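Local structure of regulatory protein BlaR1 (Bacillus licheniformis, 1NRF) at residues V196-T201 and Y218-D223; N163-F168 and W214-V219; D126-Y131 and E140-P145; T64-S69 and S111-F116. The protein probably senses beta-lactam antibiotics outside the cell through acylation of a serine in its extracellular C-terminal domain and relays the signal to the cytoplasm. One frame throughout, in Å; residues are numbered along the deposited sequence.

Interaction 1: residues V196-T201 and Y218-D223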
# COMPACT_ATOMS: atom_id res chain seq x y z
N VAL A 196 -9.98 3.17 13.68
CA VAL A 196 -8.97 3.98 13.01
C VAL A 196 -8.63 3.38 11.66
O VAL A 196 -8.25 2.21 11.57
CB VAL A 196 -7.67 4.07 13.83
CG1 VAL A 196 -6.66 4.91 13.08
CG2 VAL A 196 -7.94 4.68 15.20
N LEU A 197 -8.74 4.18 10.61
CA LEU A 197 -8.44 3.73 9.26
C LEU A 197 -7.04 4.16 8.81
O LEU A 197 -6.68 5.33 8.91
CB LEU A 197 -9.45 4.30 8.27
CG LEU A 197 -9.28 3.87 6.81
CD1 LEU A 197 -9.65 2.39 6.68
CD2 LEU A 197 -10.17 4.72 5.89
N SER A 198 -6.26 3.20 8.32
CA SER A 198 -4.92 3.45 7.80
C SER A 198 -4.94 2.84 6.39
O SER A 198 -5.59 1.82 6.16
CB SER A 198 -3.85 2.74 8.65
OG SER A 198 -3.69 3.35 9.92
N GLY A 199 -4.23 3.47 5.45
CA GLY A 199 -4.19 2.96 4.09
C GLY A 199 -3.32 3.76 3.14
O GLY A 199 -2.81 4.82 3.48
N LYS A 200 -3.16 3.23 1.93
CA LYS A 200 -2.35 3.90 0.91
C LYS A 200 -2.77 3.48 -0.49
O LYS A 200 -2.93 2.29 -0.78
CB LYS A 200 -0.87 3.59 1.15
CG LYS A 200 0.05 4.79 0.90
CD LYS A 200 0.60 4.77 -0.52
CE LYS A 200 0.85 6.16 -1.03
NZ LYS A 200 -0.43 6.75 -1.50
N THR A 201 -2.96 4.46 -1.36
CA THR A 201 -3.38 4.23 -2.75
C THR A 201 -2.21 3.97 -3.69
O THR A 201 -1.07 4.30 -3.39
CB THR A 201 -4.13 5.43 -3.34
OG1 THR A 201 -3.27 6.58 -3.30
CG2 THR A 201 -5.40 5.71 -2.58
N TYR A 218 -5.32 -1.13 6.81
CA TYR A 218 -6.00 -1.88 7.84
C TYR A 218 -6.92 -1.00 8.69
O TYR A 218 -6.88 0.23 8.64
CB TYR A 218 -4.96 -2.60 8.72
CG TYR A 218 -3.79 -1.72 9.08
CD1 TYR A 218 -3.85 -0.88 10.19
CD2 TYR A 218 -2.65 -1.69 8.28
CE1 TYR A 218 -2.80 -0.01 10.49
CE2 TYR A 218 -1.60 -0.82 8.57
CZ TYR A 218 -1.68 0.01 9.67
OH TYR A 218 -0.66 0.89 9.95
N VAL A 219 -7.79 -1.66 9.44
CA VAL A 219 -8.71 -0.96 10.32
C VAL A 219 -8.43 -1.46 11.74
O VAL A 219 -8.40 -2.67 11.99
CB VAL A 219 -10.18 -1.26 9.97
CG1 VAL A 219 -11.10 -0.63 11.01
CG2 VAL A 219 -10.51 -0.71 8.58
N GLU A 220 -8.21 -0.52 12.64
CA GLU A 220 -7.95 -0.89 14.02
C GLU A 220 -9.17 -0.61 14.88
O GLU A 220 -9.63 0.53 14.94
CB GLU A 220 -6.77 -0.10 14.57
CG GLU A 220 -5.56 -0.13 13.67
CD GLU A 220 -4.50 0.83 14.13
OE1 GLU A 220 -3.72 0.46 15.03
OE2 GLU A 220 -4.46 1.96 13.59
N THR A 221 -9.69 -1.65 15.52
CA THR A 221 -10.83 -1.48 16.42
C THR A 221 -10.31 -1.63 17.85
O THR A 221 -9.10 -1.76 18.08
CB THR A 221 -11.96 -2.51 16.16
OG1 THR A 221 -11.52 -3.84 16.50
CG2 THR A 221 -12.42 -2.45 14.69
N ALA A 222 -11.23 -1.60 18.81
CA ALA A 222 -10.86 -1.70 20.21
C ALA A 222 -10.39 -3.08 20.59
O ALA A 222 -9.61 -3.23 21.53
CB ALA A 222 -12.03 -1.29 21.09
N ASP A 223 -10.84 -4.10 19.87
CA ASP A 223 -10.44 -5.46 20.19
C ASP A 223 -10.01 -6.29 18.98
O ASP A 223 -9.78 -7.50 19.11
CB ASP A 223 -11.59 -6.17 20.92
CG ASP A 223 -12.87 -6.20 20.11
OD1 ASP A 223 -13.00 -5.40 19.15
OD2 ASP A 223 -13.76 -7.02 20.42
O HOH W 1 -5.64 1.74 11.30
O HOH W 2 -1.53 3.62 10.98

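Interaction 2: residues N163-F168 and W214-V219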
# COMPACT_ATOMS: atom_id res chain seq x y z
N ASN A 163 -0.84 -10.04 3.97
CA ASN A 163 0.03 -10.80 4.86
C ASN A 163 1.25 -10.01 5.32
O ASN A 163 1.61 -10.08 6.49
CB ASN A 163 0.47 -12.13 4.23
CG ASN A 163 -0.70 -13.09 4.02
OD1 ASN A 163 -1.68 -13.07 4.76
ND2 ASN A 163 -0.59 -13.94 3.01
N ILE A 164 1.88 -9.27 4.41
CA ILE A 164 3.07 -8.51 4.80
C ILE A 164 2.68 -7.24 5.57
O ILE A 164 3.43 -6.78 6.43
CB ILE A 164 3.99 -8.19 3.56
CG1 ILE A 164 5.41 -7.89 4.05
CG2 ILE A 164 3.43 -7.02 2.73
CD1 ILE A 164 6.44 -7.75 2.92
N LEU A 165 1.50 -6.69 5.29
CA LEU A 165 1.04 -5.51 6.02
C LEU A 165 0.86 -5.90 7.50
O LEU A 165 1.11 -5.08 8.38
CB LEU A 165 -0.29 -5.00 5.47
CG LEU A 165 -0.27 -3.84 4.47
CD1 LEU A 165 -1.64 -3.65 3.84
CD2 LEU A 165 0.17 -2.57 5.17
N LYS A 166 0.45 -7.14 7.76
CA LYS A 166 0.26 -7.63 9.13
C LYS A 166 1.63 -7.81 9.80
O LYS A 166 1.80 -7.48 10.98
CB LYS A 166 -0.50 -8.96 9.16
CG LYS A 166 -0.68 -9.52 10.58
CD LYS A 166 -1.39 -10.85 10.59
CE LYS A 166 -1.37 -11.50 11.98
NZ LYS A 166 -2.21 -10.80 12.99
N LYS A 167 2.59 -8.33 9.04
CA LYS A 167 3.95 -8.51 9.55
C LYS A 167 4.54 -7.15 9.94
O LYS A 167 5.33 -7.03 10.88
CB LYS A 167 4.85 -9.17 8.51
CG LYS A 167 4.65 -10.67 8.40
CD LYS A 167 5.90 -11.31 7.88
CE LYS A 167 5.73 -12.81 7.78
NZ LYS A 167 4.64 -13.16 6.82
N PHE A 168 4.15 -6.11 9.19
CA PHE A 168 4.62 -4.76 9.45
C PHE A 168 3.96 -4.22 10.72
O PHE A 168 4.62 -3.70 11.62
CB PHE A 168 4.28 -3.85 8.27
CG PHE A 168 4.16 -2.40 8.64
CD1 PHE A 168 2.91 -1.83 8.83
CD2 PHE A 168 5.29 -1.62 8.84
CE1 PHE A 168 2.79 -0.51 9.22
CE2 PHE A 168 5.18 -0.30 9.23
CZ PHE A 168 3.92 0.26 9.42
N TRP A 214 -4.63 0.48 -6.66
CA TRP A 214 -4.40 -0.23 -5.41
C TRP A 214 -4.87 0.57 -4.20
O TRP A 214 -4.77 1.79 -4.17
CB TRP A 214 -2.92 -0.48 -5.15
CG TRP A 214 -2.22 -1.64 -5.77
CD1 TRP A 214 -1.26 -1.58 -6.73
CD2 TRP A 214 -2.25 -3.00 -5.31
NE1 TRP A 214 -0.66 -2.81 -6.88
CE2 TRP A 214 -1.24 -3.70 -6.03
CE3 TRP A 214 -3.01 -3.70 -4.35
CZ2 TRP A 214 -0.98 -5.07 -5.82
CZ3 TRP A 214 -2.75 -5.06 -4.15
CH2 TRP A 214 -1.74 -5.73 -4.88
N PHE A 215 -5.35 -0.14 -3.20
CA PHE A 215 -5.71 0.48 -1.94
C PHE A 215 -5.59 -0.61 -0.89
O PHE A 215 -6.42 -1.53 -0.81
CB PHE A 215 -7.11 1.08 -1.93
CG PHE A 215 -7.39 1.87 -0.68
CD1 PHE A 215 -6.54 2.90 -0.31
CD2 PHE A 215 -8.41 1.50 0.19
CE1 PHE A 215 -6.70 3.56 0.92
CE2 PHE A 215 -8.59 2.14 1.41
CZ PHE A 215 -7.72 3.18 1.78
N ILE A 216 -4.53 -0.51 -0.10
CA ILE A 216 -4.24 -1.47 0.95
C ILE A 216 -4.19 -0.74 2.27
O ILE A 216 -4.08 0.48 2.30
CB ILE A 216 -2.87 -2.17 0.70
CG1 ILE A 216 -1.71 -1.19 0.94
CG2 ILE A 216 -2.81 -2.70 -0.72
CD1 ILE A 216 -0.33 -1.80 0.76
N GLY A 217 -4.27 -1.49 3.36
CA GLY A 217 -4.23 -0.88 4.67
C GLY A 217 -4.93 -1.74 5.70
O GLY A 217 -5.12 -2.94 5.51
N TYR A 218 -5.32 -1.13 6.81
CA TYR A 218 -6.00 -1.88 7.84
C TYR A 218 -6.92 -1.00 8.69
O TYR A 218 -6.88 0.23 8.64
CB TYR A 218 -4.96 -2.60 8.72
CG TYR A 218 -3.79 -1.72 9.08
CD1 TYR A 218 -3.85 -0.88 10.19
CD2 TYR A 218 -2.65 -1.69 8.28
CE1 TYR A 218 -2.80 -0.01 10.49
CE2 TYR A 218 -1.60 -0.82 8.57
CZ TYR A 218 -1.68 0.01 9.67
OH TYR A 218 -0.66 0.89 9.95
N VAL A 219 -7.79 -1.66 9.44
CA VAL A 219 -8.71 -0.96 10.32
C VAL A 219 -8.43 -1.46 11.74
O VAL A 219 -8.40 -2.67 11.99
CB VAL A 219 -10.18 -1.26 9.97
CG1 VAL A 219 -11.10 -0.63 11.01
CG2 VAL A 219 -10.51 -0.71 8.58

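Interaction 3: residues D126-Y131 and E140-P145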
# COMPACT_ATOMS: atom_id res chain seq x y z
N ASP A 126 22.11 -2.19 -4.20
CA ASP A 126 22.61 -3.28 -3.39
C ASP A 126 21.80 -3.37 -2.09
O ASP A 126 21.22 -4.42 -1.79
CB ASP A 126 24.11 -3.09 -3.10
CG ASP A 126 24.97 -3.12 -4.37
OD1 ASP A 126 26.20 -2.88 -4.28
OD2 ASP A 126 24.44 -3.39 -5.46
N HIS A 127 21.73 -2.28 -1.34
CA HIS A 127 20.96 -2.28 -0.10
C HIS A 127 19.46 -2.42 -0.38
O HIS A 127 18.72 -2.91 0.47
CB HIS A 127 21.20 -1.00 0.71
CG HIS A 127 22.59 -0.85 1.24
ND1 HIS A 127 23.32 -1.91 1.74
CD2 HIS A 127 23.39 0.24 1.36
CE1 HIS A 127 24.50 -1.48 2.14
NE2 HIS A 127 24.57 -0.18 1.93
N LEU A 128 19.02 -1.98 -1.55
CA LEU A 128 17.61 -2.09 -1.90
C LEU A 128 17.21 -3.54 -2.13
O LEU A 128 16.24 -4.02 -1.54
CB LEU A 128 17.31 -1.28 -3.15
CG LEU A 128 17.23 0.23 -2.94
CD1 LEU A 128 17.27 0.97 -4.27
CD2 LEU A 128 15.97 0.54 -2.17
N ARG A 129 17.95 -4.23 -2.99
CA ARG A 129 17.66 -5.63 -3.28
C ARG A 129 17.72 -6.46 -2.00
O ARG A 129 16.89 -7.35 -1.78
CB ARG A 129 18.64 -6.18 -4.32
CG ARG A 129 18.61 -5.46 -5.67
CD ARG A 129 19.02 -6.39 -6.81
NE ARG A 129 19.00 -5.73 -8.11
CZ ARG A 129 18.77 -6.35 -9.27
NH1 ARG A 129 18.53 -7.66 -9.29
NH2 ARG A 129 18.79 -5.67 -10.41
N HIS A 130 18.70 -6.15 -1.15
CA HIS A 130 18.87 -6.85 0.12
C HIS A 130 17.59 -6.75 0.95
O HIS A 130 17.15 -7.73 1.56
CB HIS A 130 20.04 -6.23 0.89
CG HIS A 130 20.24 -6.80 2.26
ND1 HIS A 130 20.73 -8.07 2.47
CD2 HIS A 130 19.98 -6.29 3.48
CE1 HIS A 130 20.76 -8.32 3.77
NE2 HIS A 130 20.31 -7.25 4.41
N TYR A 131 17.02 -5.55 0.95
CA TYR A 131 15.79 -5.25 1.69
C TYR A 131 14.60 -6.09 1.24
O TYR A 131 13.95 -6.75 2.05
CB TYR A 131 15.46 -3.76 1.54
CG TYR A 131 14.27 -3.30 2.34
CD1 TYR A 131 14.26 -3.38 3.74
CD2 TYR A 131 13.15 -2.75 1.71
CE1 TYR A 131 13.17 -2.92 4.48
CE2 TYR A 131 12.06 -2.29 2.44
CZ TYR A 131 12.08 -2.37 3.82
OH TYR A 131 11.02 -1.88 4.55
N GLU A 140 10.07 -10.19 -5.22
CA GLU A 140 11.37 -9.67 -4.82
C GLU A 140 12.22 -9.12 -5.98
O GLU A 140 13.37 -8.74 -5.76
CB GLU A 140 12.18 -10.75 -4.08
CG GLU A 140 11.62 -11.12 -2.71
CD GLU A 140 12.41 -12.23 -2.04
OE1 GLU A 140 12.20 -12.46 -0.83
OE2 GLU A 140 13.23 -12.88 -2.71
N ASP A 141 11.67 -9.06 -7.19
CA ASP A 141 12.42 -8.57 -8.34
C ASP A 141 12.72 -7.07 -8.29
O ASP A 141 12.09 -6.33 -7.54
CB ASP A 141 11.70 -8.94 -9.64
CG ASP A 141 12.60 -8.79 -10.86
OD1 ASP A 141 13.76 -9.25 -10.81
OD2 ASP A 141 12.14 -8.23 -11.88
N PHE A 142 13.68 -6.64 -9.11
CA PHE A 142 14.13 -5.24 -9.13
C PHE A 142 14.82 -4.83 -10.46
O PHE A 142 15.61 -5.59 -11.01
CB PHE A 142 15.08 -5.06 -7.92
CG PHE A 142 15.74 -3.71 -7.83
CD1 PHE A 142 15.53 -2.91 -6.71
CD2 PHE A 142 16.62 -3.27 -8.81
CE1 PHE A 142 16.20 -1.69 -6.57
CE2 PHE A 142 17.29 -2.05 -8.69
CZ PHE A 142 17.08 -1.26 -7.56
N SER A 143 14.51 -3.63 -10.96
CA SER A 143 15.11 -3.15 -12.21
C SER A 143 16.16 -2.08 -11.89
O SER A 143 17.36 -2.36 -11.84
CB SER A 143 14.04 -2.56 -13.13
OG SER A 143 13.42 -1.42 -12.55
N VAL A 144 15.69 -0.86 -11.67
CA VAL A 144 16.55 0.26 -11.32
C VAL A 144 15.91 0.99 -10.14
O VAL A 144 14.68 1.10 -10.03
CB VAL A 144 16.74 1.23 -12.52
CG1 VAL A 144 17.35 0.47 -13.70
CG2 VAL A 144 15.41 1.86 -12.92
N PRO A 145 16.75 1.50 -9.22
CA PRO A 145 16.27 2.21 -8.03
C PRO A 145 15.15 3.21 -8.25
O PRO A 145 14.30 3.40 -7.38
CB PRO A 145 17.54 2.86 -7.47
CG PRO A 145 18.52 2.82 -8.61
CD PRO A 145 18.22 1.53 -9.29

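Interaction 4: residues T64-S69 and S111-F116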
# COMPACT_ATOMS: atom_id res chain seq x y z
N THR A 64 1.78 1.88 -3.42
CA THR A 64 1.51 1.11 -2.19
C THR A 64 2.83 0.74 -1.52
O THR A 64 2.89 0.54 -0.31
CB THR A 64 0.71 -0.23 -2.44
OG1 THR A 64 1.50 -1.15 -3.20
CG2 THR A 64 -0.59 0.06 -3.15
N TYR A 65 3.88 0.67 -2.33
CA TYR A 65 5.19 0.29 -1.83
C TYR A 65 5.90 1.36 -0.98
O TYR A 65 6.84 1.06 -0.23
CB TYR A 65 6.07 -0.13 -3.02
CG TYR A 65 7.43 -0.58 -2.60
CD1 TYR A 65 7.61 -1.81 -1.98
CD2 TYR A 65 8.53 0.27 -2.71
CE1 TYR A 65 8.84 -2.19 -1.47
CE2 TYR A 65 9.77 -0.09 -2.22
CZ TYR A 65 9.92 -1.33 -1.59
OH TYR A 65 11.13 -1.69 -1.06
N LYS A 66 5.46 2.61 -1.10
CA LYS A 66 6.05 3.72 -0.36
C LYS A 66 6.10 3.48 1.16
O LYS A 66 6.96 4.02 1.86
CB LYS A 66 5.27 5.01 -0.64
CG LYS A 66 5.55 5.66 -1.99
CD LYS A 66 4.64 6.87 -2.15
CE LYS A 66 4.98 7.71 -3.36
NZ LYS A 66 4.84 6.97 -4.62
N VAL A 67 5.18 2.67 1.67
CA VAL A 67 5.13 2.34 3.09
C VAL A 67 6.43 1.64 3.49
O VAL A 67 7.04 1.97 4.52
CB VAL A 67 3.93 1.40 3.41
CG1 VAL A 67 3.98 0.94 4.85
CG2 VAL A 67 2.61 2.13 3.13
N PHE A 68 6.86 0.69 2.68
CA PHE A 68 8.08 -0.05 2.98
C PHE A 68 9.31 0.73 2.56
O PHE A 68 10.38 0.57 3.13
CB PHE A 68 8.05 -1.43 2.31
CG PHE A 68 6.99 -2.33 2.87
CD1 PHE A 68 5.67 -2.25 2.42
CD2 PHE A 68 7.29 -3.23 3.88
CE1 PHE A 68 4.67 -3.04 2.98
CE2 PHE A 68 6.30 -4.03 4.45
CZ PHE A 68 4.99 -3.93 4.00
N SER A 69 9.15 1.58 1.56
CA SER A 69 10.26 2.42 1.11
C SER A 69 10.61 3.34 2.28
O SER A 69 11.78 3.53 2.61
CB SER A 69 9.83 3.26 -0.10
OG SER A 69 10.83 4.22 -0.43
N SER A 111 1.60 11.14 -2.33
CA SER A 111 2.28 10.18 -3.20
C SER A 111 3.30 10.94 -4.04
O SER A 111 3.46 10.67 -5.24
CB SER A 111 1.28 9.47 -4.12
OG SER A 111 0.44 8.60 -3.40
N THR A 112 3.97 11.91 -3.43
CA THR A 112 4.99 12.68 -4.12
C THR A 112 6.10 11.70 -4.38
O THR A 112 6.95 11.46 -3.53
CB THR A 112 5.50 13.84 -3.25
OG1 THR A 112 4.43 14.76 -3.01
CG2 THR A 112 6.64 14.57 -3.95
N THR A 113 6.06 11.12 -5.57
CA THR A 113 7.02 10.11 -6.00
C THR A 113 8.48 10.50 -5.91
O THR A 113 9.28 9.70 -5.43
CB THR A 113 6.70 9.66 -7.43
OG1 THR A 113 5.39 9.08 -7.46
CG2 THR A 113 7.71 8.62 -7.90
N TRP A 114 8.83 11.71 -6.35
CA TRP A 114 10.24 12.12 -6.32
C TRP A 114 10.87 12.03 -4.94
O TRP A 114 12.06 11.75 -4.81
CB TRP A 114 10.44 13.53 -6.91
CG TRP A 114 9.83 14.69 -6.14
CD1 TRP A 114 8.70 15.38 -6.47
CD2 TRP A 114 10.37 15.34 -4.98
NE1 TRP A 114 8.51 16.43 -5.60
CE2 TRP A 114 9.53 16.43 -4.68
CE3 TRP A 114 11.50 15.11 -4.17
CZ2 TRP A 114 9.77 17.29 -3.60
CZ3 TRP A 114 11.74 15.97 -3.10
CH2 TRP A 114 10.88 17.05 -2.83
N TYR A 115 10.07 12.25 -3.90
CA TYR A 115 10.56 12.20 -2.52
C TYR A 115 11.13 10.83 -2.15
O TYR A 115 12.23 10.72 -1.62
CB TYR A 115 9.44 12.57 -1.55
CG TYR A 115 9.85 12.56 -0.10
CD1 TYR A 115 10.01 11.37 0.60
CD2 TYR A 115 10.11 13.76 0.58
CE1 TYR A 115 10.40 11.37 1.93
CE2 TYR A 115 10.50 13.77 1.90
CZ TYR A 115 10.65 12.58 2.57
OH TYR A 115 11.03 12.59 3.89
N PHE A 116 10.35 9.78 -2.40
CA PHE A 116 10.79 8.43 -2.08
C PHE A 116 11.84 7.94 -3.06
O PHE A 116 12.72 7.16 -2.70
CB PHE A 116 9.58 7.48 -2.04
CG PHE A 116 8.56 7.85 -0.99
CD1 PHE A 116 7.59 8.81 -1.25
CD2 PHE A 116 8.65 7.32 0.30
CE1 PHE A 116 6.72 9.25 -0.24
CE2 PHE A 116 7.79 7.74 1.31
CZ PHE A 116 6.82 8.71 1.04

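Interaction 1: residues V196-T201 and Y218-D223
Ser198 and Tyr218 face each other in the antiparallel hairpin of strands 195-205 and 211-220, part of the mixed sheet of the penicillin-binding domain. Ser198 CB sits over one face of the tyrosine ring, 3.8 Å from its centroid and 27° off the normal, a CH-pi contact displaced toward the CE1-CZ rim. Chi1 of 45° sets Tyr218 CG in the crowded position between the backbone N and the carbonyl carbon. Outside the hairpin, Tyr169 packs edge-to-face with Tyr218. On the same side of the sheet Val196 and Glu220 cross obliquely, with Val196 CG1 3.7 Å from Glu220 OE2, while the other carboxylate oxygen, OE1, bonds to Tyr169 OH. Leu197 and Val219 pack on the opposite side, among Phe228 and Tyr257, where Leu197 CD1 meets Val219 CG2 at 3.7 Å. The backbones join through two hydrogen-bonded pairs, Val196 with Glu220 and Ser198 with Tyr218, the latter including Tyr218 N to Ser198 O at 3.0 Å. Water 1 lies within hydrogen-bonding distance of Val196 O, Ser198 OG and Glu220 OE2, though more acceptors surround it than it has protons; its closest approach among these is 2.6 Å, to Glu220 OE2.

Interaction 2: residues N163-F168 and W214-V219
Leu165 meets Ile216, Gly217 and Tyr218 where helix 158-170 packs against strand 211-220, a helix-on-sheet layer of the penicillin-binding transpeptidase fold. The two segment axes lie 9.0 Å apart at 44°, and the interface is wholly buried. Its aliphatic part centres on one methyl group: Leu165 CD1 lies 3.7 Å from Ile216 CB and also reaches CG1 and CD1 of the same isoleucine. Ile216 presents this flank with CG1 set between the backbone N and the carbonyl carbon (chi1 71°). A contact of side chain with backbone follows, in which the same methyl, Leu165 CD1, comes within 3.4 Å of Gly217 N. Gly217, with phi 154°, has a conformation available essentially to glycine, and its backbone is approached directly by the leucine. The aromatic contacts are looser. Leu165 CD2 lies at the edge of the Tyr218 ring, 4.2 Å from CE2. Phe168 and Tyr218 cross at about a right angle without stacking, and Val183 and Lys184 of helix 177-187 also touch Phe168. The tyrosine oxygen approaches the phenylalanine near its ring plane, with Tyr218 OH 3.8 Å from Phe168 CE1.

Interaction 3: residues D126-Y131 and E140-P145
Arg129 lays its side chain against Phe142, with the guanidinium secured from within its own helix: NE forms a salt bridge with Glu125 OE1. The contact joins helix 125-134 to the loop that leads on toward helix 158-170, near the surface of the helical part of the penicillin-binding transpeptidase fold. The arginine chain, extended from CG to NE, crosses the phenylalanine at about a right angle. CG stands over the ring face, 4.2 Å from its centroid and 19° off the normal, a CH-pi contact. Farther out, NE is 3.5 Å from Phe142 CD2, and the guanidinium plane is turned 39° from the ring, so the two flat groups are well short of parallel. Phe142 O lies over one face of the guanidinium; although it is 3.2 Å from Arg129 NH2, the angle is too poor for a hydrogen bond. Asp141 offers an opposite charge that is not in contact, its OD1 being 5.3 Å from Arg129 NH1, and any attraction is probably modest.

Leu128 supplies the buried, apolar half of the interface. Its CB comes obliquely to the Phe142 ring, 3.6 Å from CE1, whereas CD1 lies at the ring edge, in plane. Phe142 turns inward with CG anti to the backbone N (chi1 175°), and its ring also stacks with Tyr148. Leu128 in turn reaches Leu72, which connects the patch to helix 66-76. The same leucine methyl closes the contact on the loop, Leu128 CD1 resting 3.7 Å from Pro145 CB.

Interaction 4: residues T64-S69 and S111-F116
Lys66 of the active-site SxxK motif, which starts at Ser63, meets the turn at Ser111 and the start of helix 113-123. This lysine carries most of the contact. Its aliphatic chain runs across the face of Phe116 at about a right angle to that side chain: CG stands 3.9 Å from the ring centroid, 17° off the normal, in a CH-pi contact, and CE is 3.5 Å from Phe116 CD1. The opposite face of the ring is covered by Tyr115 CD1, leaving the phenylalanine sandwiched. CE also rests on backbone, 3.7 Å from Ser111 CA. At its end the lysine chain bends, chi4 of 61° setting NZ toward Ser63 OG, to which it hydrogen-bonds; Thr113 OG1 is farther off, 3.6 Å from Lys66 NZ. Ser63 is probably the residue acylated by the antibiotic. One turn on, Ser69 OG lies at the edge of the Phe116 ring, 3.8 Å from Phe116 CB, and is itself hydrogen-bonded to Asp120 OD1. Ser111, with phi 55°, is the C-prime residue of a Schellman motif ending helix 104-110, and its OG bonds to Lys200 NZ. A serine at this turn, set between the SxxK lysine and the lysine of a KTG-type strand, is characteristic of the active-site cleft of penicillin-binding proteins and serine beta-lactamases.

How the interactions relate
Interactions 1, 2 and 4 are buried, whereas interaction 3 lies toward the surface, about 18 Å from the chain centre. Strand 211-220 serves both interactions 1 and 2: its hairpin partner is bound by backbone hydrogen bonds and water, the helix by largely apolar side-chain packing. Interaction 4 meets interaction 1 across the active site, where Lys200 and Ser111 join the sheet to the helical part, and it touches interaction 2 through Thr64 against Trp214 and Ile216. Interaction 3 reaches the site region indirectly, through a probable hydrogen bond of Tyr131 OH to Phe68 O. Interactions 3 and 4 both lay the aliphatic part of a long side chain (Arg129, Lys66) over a phenylalanine, one near solvent, the other enclosed.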